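Local coordinates for protein 3-deoxy-manno-octulosonate cytidylyltransferase (Escherichia coli, PDB 1H7E) that couples CTP to the eight-carbon sugar acid KDO, releasing diphosphate and giving CMP-KDO, the activated sugar used in building bacterial lipopolysaccharide, at residues T146-L151 with R213-A218; V122-H127 with L170-I175. One frame throughout, in Å; residues are numbered along the deposited sequence.

Interaction 1. Residues T146-L151 with R213-A218; sequences TRQDAL and RTFEVA
CG of R213 stands anti to the backbone N (chi1 -175°) and the chain bends at chi3, while CG of D149, across the contact, lies anti to its own carbonyl carbon. R213 NE bonds D149 OD1 on the syn side of the carboxylate at 2.9 Å, and NH2 reaches the same oxygen weakly at 3.1 Å. Carboxylate and guanidinium are nearly coplanar, 21° apart, and OD1 meets the guanidinium at its edge, near its plane. D149 OD1 is also bonded by N211, and D117 takes R213 NH1. R147 extends the network with a weak NE to D149 OD2 bond of 3.5 Å; the carboxylate between the two arginines would probably offset their like charges.

On the backbone, T214 N donates to Q148 O at 2.9 Å and almost straight (174°). The Q148 side chain, extended beyond CG, runs on towards F215, its amide standing about perpendicular to the ring, with OE1 4.0 Å from CD1. A water bonded to E216 N lies near Q148 NE2, at a separation too short to trust. T214 OG1 sits 3.6 Å from A150 CB and is buried with no polar partner in the model.

T146 OG1 bonds N207 O of the second subunit, so the segment also lies at the dimer interface. D149 and R213 form a single backbone bridge: the turn between strands 141-144 and 150-154 abuts the outermost strand, 212-216, of the mixed central sheet in this GT-A-type cytidylyltransferase.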
loop_
_atom_site.group_PDB
_atom_site.type_symbol
_atom_site.label_atom_id
_atom_site.label_comp_id
_atom_site.label_asym_id
_atom_site.label_seq_id
_atom_site.Cartn_x
_atom_site.Cartn_y
_atom_site.Cartn_z
ATOM N N THR A 146 -7.718 -5.187 7.405
ATOM C CA THR A 146 -8.415 -5.651 8.631
ATOM C C THR A 146 -7.583 -6.487 9.611
ATOM O O THR A 146 -7.886 -6.523 10.802
ATOM C CB THR A 146 -9.750 -6.423 8.361
ATOM O OG1 THR A 146 -9.533 -7.513 7.446
ATOM C CG2 THR A 146 -10.790 -5.498 7.816
ATOM N N ARG A 147 -6.545 -7.147 9.108
ATOM C CA ARG A 147 -5.660 -7.959 9.942
ATOM C C ARG A 147 -4.515 -7.104 10.493
ATOM O O ARG A 147 -3.629 -7.599 11.191
ATOM C CB ARG A 147 -5.075 -9.109 9.124
ATOM C CG ARG A 147 -6.061 -10.196 8.766
ATOM C CD ARG A 147 -5.350 -11.419 8.199
ATOM N NE ARG A 147 -4.887 -11.231 6.823
ATOM C CZ ARG A 147 -5.660 -11.343 5.738
ATOM N NH1 ARG A 147 -6.951 -11.638 5.843
ATOM N NH2 ARG A 147 -5.126 -11.198 4.535
ATOM N N GLN A 148 -4.548 -5.811 10.198
ATOM C CA GLN A 148 -3.496 -4.889 10.620
ATOM C C GLN A 148 -2.203 -5.050 9.824
ATOM O O GLN A 148 -1.159 -4.548 10.211
ATOM C CB GLN A 148 -3.217 -4.993 12.122
ATOM C CG GLN A 148 -4.411 -4.668 12.963
ATOM C CD GLN A 148 -4.008 -4.403 14.385
ATOM O OE1 GLN A 148 -3.604 -5.316 15.119
ATOM N NE2 GLN A 148 -4.069 -3.138 14.780
ATOM N N ASP A 149 -2.265 -5.793 8.731
ATOM C CA ASP A 149 -1.101 -5.935 7.866
ATOM C C ASP A 149 -0.940 -4.632 7.096
ATOM O O ASP A 149 -1.931 -4.040 6.659
ATOM C CB ASP A 149 -1.319 -7.055 6.854
ATOM C CG ASP A 149 -1.379 -8.427 7.502
ATOM O OD1 ASP A 149 -0.801 -8.616 8.598
ATOM O OD2 ASP A 149 -1.981 -9.321 6.883
ATOM N N ALA A 150 0.296 -4.199 6.888
ATOM C CA ALA A 150 0.531 -2.976 6.139
ATOM C C ALA A 150 0.287 -3.183 4.650
ATOM O O ALA A 150 0.623 -4.241 4.086
ATOM C CB ALA A 150 1.955 -2.473 6.366
ATOM N N LEU A 151 -0.382 -2.205 4.033
ATOM C CA LEU A 151 -0.623 -2.235 2.582
ATOM C C LEU A 151 0.536 -1.469 1.916
ATOM O O LEU A 151 1.089 -1.904 0.915
ATOM C CB LEU A 151 -1.966 -1.558 2.223
ATOM C CG LEU A 151 -3.223 -2.281 2.721
ATOM C CD1 LEU A 151 -4.464 -1.512 2.251
ATOM C CD2 LEU A 151 -3.241 -3.714 2.205
ATOM N N ARG A 213 3.178 -6.852 9.800
ATOM C CA ARG A 213 2.004 -6.513 10.590
ATOM C C ARG A 213 2.350 -5.291 11.424
ATOM O O ARG A 213 3.408 -5.227 12.037
ATOM C CB ARG A 213 1.539 -7.681 11.450
ATOM C CG ARG A 213 0.234 -7.376 12.192
ATOM C CD ARG A 213 -0.536 -8.647 12.541
ATOM N NE ARG A 213 -0.905 -9.394 11.338
ATOM C CZ ARG A 213 -0.906 -10.718 11.233
ATOM N NH1 ARG A 213 -0.567 -11.482 12.276
ATOM N NH2 ARG A 213 -1.197 -11.279 10.060
ATOM N N THR A 214 1.445 -4.319 11.454
ATOM C CA THR A 214 1.687 -3.052 12.137
ATOM C C THR A 214 0.695 -2.810 13.257
ATOM O O THR A 214 -0.443 -2.426 12.973
ATOM C CB THR A 214 1.615 -1.867 11.089
ATOM O OG1 THR A 214 2.435 -2.180 9.959
ATOM C CG2 THR A 214 2.155 -0.581 11.661
ATOM N N PHE A 215 1.157 -2.967 14.506
ATOM C CA PHE A 215 0.358 -2.777 15.732
ATOM C C PHE A 215 0.230 -1.336 16.213
ATOM O O PHE A 215 1.219 -0.621 16.375
ATOM C CB PHE A 215 0.919 -3.608 16.888
ATOM C CG PHE A 215 0.997 -5.068 16.591
ATOM C CD1 PHE A 215 -0.082 -5.900 16.850
ATOM C CD2 PHE A 215 2.143 -5.605 16.021
ATOM C CE1 PHE A 215 -0.026 -7.248 16.543
ATOM C CE2 PHE A 215 2.210 -6.956 15.710
ATOM C CZ PHE A 215 1.122 -7.781 15.970
ATOM N N GLU A 216 -0.998 -0.942 16.530
ATOM C CA GLU A 216 -1.259 0.413 16.988
ATOM C C GLU A 216 -1.056 0.621 18.496
ATOM O O GLU A 216 -1.545 -0.166 19.300
ATOM C CB GLU A 216 -2.683 0.827 16.581
ATOM C CG GLU A 216 -2.939 2.295 16.816
ATOM C CD GLU A 216 -4.327 2.746 16.424
ATOM O OE1 GLU A 216 -4.997 2.095 15.604
ATOM O OE2 GLU A 216 -4.739 3.787 16.948
ATOM N N VAL A 217 -0.323 1.675 18.863
ATOM C CA VAL A 217 -0.085 2.034 20.268
ATOM C C VAL A 217 -0.417 3.519 20.449
ATOM O O VAL A 217 -0.776 4.189 19.479
ATOM C CB VAL A 217 1.381 1.767 20.704
ATOM C CG1 VAL A 217 1.689 0.282 20.596
ATOM C CG2 VAL A 217 2.364 2.612 19.896
ATOM N N ALA A 218 -0.312 4.033 21.678
ATOM C CA ALA A 218 -0.593 5.451 21.955
ATOM C C ALA A 218 0.531 6.343 21.398
ATOM O O ALA A 218 1.624 5.847 21.109
ATOM C CB ALA A 218 -0.746 5.661 23.447
HETATM O O HOH W 1 -3.044 -2.982 16.964
#

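Interaction 2. Residues V122-H127 with L170-I175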
loop_
_atom_site.group_PDB
_atom_site.type_symbol
_atom_site.label_atom_id
_atom_site.label_comp_id
_atom_site.label_asym_id
_atom_site.label_seq_id
_atom_site.Cartn_x
_atom_site.Cartn_y
_atom_site.Cartn_z
ATOM N N VAL A 122 7.524 -10.283 10.120
ATOM C CA VAL A 122 7.963 -8.984 10.627
ATOM C C VAL A 122 6.792 -8.229 11.239
ATOM O O VAL A 122 5.655 -8.333 10.761
ATOM C CB VAL A 122 8.513 -8.101 9.462
ATOM C CG1 VAL A 122 9.078 -6.778 9.984
ATOM C CG2 VAL A 122 9.557 -8.867 8.632
ATOM N N ALA A 123 7.071 -7.497 12.313
ATOM C CA ALA A 123 6.058 -6.682 12.982
ATOM C C ALA A 123 6.676 -5.315 13.294
ATOM O O ALA A 123 7.894 -5.189 13.440
ATOM C CB ALA A 123 5.560 -7.357 14.249
ATOM N N THR A 124 5.840 -4.278 13.334
ATOM C CA THR A 124 6.307 -2.939 13.624
ATOM C C THR A 124 5.164 -2.189 14.310
ATOM O O THR A 124 4.097 -2.768 14.549
ATOM C CB THR A 124 6.816 -2.209 12.353
ATOM O OG1 THR A 124 7.460 -0.990 12.735
ATOM C CG2 THR A 124 5.641 -1.902 11.368
ATOM N N LEU A 125 5.410 -0.931 14.660
ATOM C CA LEU A 125 4.423 -0.127 15.380
ATOM C C LEU A 125 3.944 1.123 14.646
ATOM O O LEU A 125 4.602 1.616 13.736
ATOM C CB LEU A 125 5.011 0.307 16.734
ATOM C CG LEU A 125 5.431 -0.799 17.717
ATOM C CD1 LEU A 125 6.110 -0.156 18.914
ATOM C CD2 LEU A 125 4.226 -1.642 18.134
ATOM N N CYS A 126 2.798 1.639 15.091
ATOM C CA CYS A 126 2.228 2.858 14.532
ATOM C C CYS A 126 1.308 3.506 15.583
ATOM O O CYS A 126 0.926 2.866 16.574
ATOM C CB CYS A 126 1.435 2.542 13.251
ATOM S SG CYS A 126 -0.058 1.614 13.505
ATOM N N HIS A 127 1.041 4.799 15.425
ATOM C CA HIS A 127 0.102 5.496 16.320
ATOM C C HIS A 127 -0.654 6.553 15.504
ATOM O O HIS A 127 -0.177 6.983 14.448
ATOM C CB HIS A 127 0.773 6.097 17.574
ATOM C CG HIS A 127 1.691 7.255 17.310
ATOM N ND1 HIS A 127 1.235 8.527 17.042
ATOM C CD2 HIS A 127 3.043 7.344 17.331
ATOM C CE1 HIS A 127 2.264 9.347 16.906
ATOM N NE2 HIS A 127 3.373 8.653 17.077
ATOM N N LEU A 170 -2.083 7.241 10.286
ATOM C CA LEU A 170 -1.232 6.471 11.196
ATOM C C LEU A 170 0.213 6.767 10.884
ATOM O O LEU A 170 0.627 6.701 9.735
ATOM C CB LEU A 170 -1.453 4.963 11.030
ATOM C CG LEU A 170 -2.803 4.396 11.451
ATOM C CD1 LEU A 170 -2.957 2.953 10.967
ATOM C CD2 LEU A 170 -2.959 4.501 12.977
ATOM N N LYS A 171 0.965 7.146 11.906
ATOM C CA LYS A 171 2.380 7.390 11.757
ATOM C C LYS A 171 3.127 6.075 12.090
ATOM O O LYS A 171 2.831 5.401 13.091
ATOM C CB LYS A 171 2.838 8.466 12.729
ATOM C CG LYS A 171 4.348 8.625 12.786
ATOM C CD LYS A 171 4.740 9.671 13.814
ATOM C CE LYS A 171 6.231 9.912 13.783
ATOM N NZ LYS A 171 6.580 11.164 14.506
ATOM N N HIS A 172 4.107 5.738 11.256
ATOM C CA HIS A 172 4.914 4.546 11.461
ATOM C C HIS A 172 5.995 4.864 12.511
ATOM O O HIS A 172 6.659 5.905 12.429
ATOM C CB HIS A 172 5.555 4.136 10.137
ATOM C CG HIS A 172 6.555 3.027 10.261
ATOM N ND1 HIS A 172 6.324 1.888 11.006
ATOM C CD2 HIS A 172 7.803 2.899 9.755
ATOM C CE1 HIS A 172 7.389 1.107 10.954
ATOM N NE2 HIS A 172 8.299 1.697 10.202
ATOM N N VAL A 173 6.105 3.995 13.524
ATOM C CA VAL A 173 7.109 4.111 14.601
ATOM C C VAL A 173 8.174 3.064 14.248
ATOM O O VAL A 173 7.885 1.867 14.256
ATOM C CB VAL A 173 6.485 3.788 16.003
ATOM C CG1 VAL A 173 7.578 3.802 17.088
ATOM C CG2 VAL A 173 5.398 4.816 16.344
ATOM N N GLY A 174 9.384 3.540 13.955
ATOM C CA GLY A 174 10.501 2.714 13.508
ATOM C C GLY A 174 11.148 1.634 14.353
ATOM O O GLY A 174 12.374 1.515 14.353
ATOM N N ILE A 175 10.329 0.849 15.043
ATOM C CA ILE A 175 10.779 -0.276 15.873
ATOM C C ILE A 175 10.272 -1.517 15.164
ATOM O O ILE A 175 9.081 -1.601 14.836
ATOM C CB ILE A 175 10.153 -0.229 17.259
ATOM C CG1 ILE A 175 10.680 1.000 18.001
ATOM C CG2 ILE A 175 10.501 -1.490 18.034
ATOM C CD1 ILE A 175 10.018 1.218 19.316
HETATM O O HOH W 2 5.748 10.060 17.156
#
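L125, C126 and H127 pair with V173, H172 and K171 as antiparallel neighbours inside the mixed central sheet of the GT-A-type cytidylyltransferase fold, the short strand axes running at 139°. H127 and K171 form a hydrogen-bonded pair, K171 N to H127 O at 2.8 Å and H127 N to K171 O at 3.0 Å; C126 and H172 follow as a non-hydrogen-bonded pair. Beyond L125 and V173 the register slips: the next backbone partner of A123 is A177, consistent with a bulge of two extra residues in strand 169-179 around G174, where I175 N donates back to V173 O.

L125 O is gripped twice. V173 N reaches it at 2.8 Å from 44° above the carbonyl plane, whereas H172 ND1, at 3.2 Å, comes nearly along the C=O axis. The H172 ring is fixed from its other nitrogen by Y176 OH, and F153 meets it edge-to-face. An alanine in place of H172 would probably leave L125 O with one donor fewer and Y176 OH without this partner.

On the face carrying L125, H127, K171 and V173, L125 CB packs on V173 CB at 3.9 Å, and L110 of helix 104-116 covers L125. H127 CG takes the crowded position between backbone N and carbonyl carbon (chi1 69°), and the imidazole lies beside the extended K171 chain. K171 CB sits over one ring face, offset toward the rim, and K171 CD is 3.7 Å from H127 NE2. One water, in the plane of that ring, joins the two tips: it lies 2.8 Å from H127 NE2 and accepts from K171 NZ at 3.0 Å.

In the fold
From the N terminus the segments come in the order 122-127, 146-151, 170-175 and 213-218, so the two contacts cross. Interaction 2 closes a 42-residue loop that holds the hairpin of strands 141-144 and 150-154; interaction 1 closes a 61-residue loop that overlaps the first and holds strand 169-179, bringing the turn of that hairpin against strand 212-216. The two meet directly, for strands 122-129 and 212-216 are parallel neighbours: R213 O lies 2.9 Å from T124 N, a probable hydrogen bond. Together they tie the neighbouring strands 169-179, 122-129 and 212-216 at one side of the central sheet to the hairpin beyond its edge.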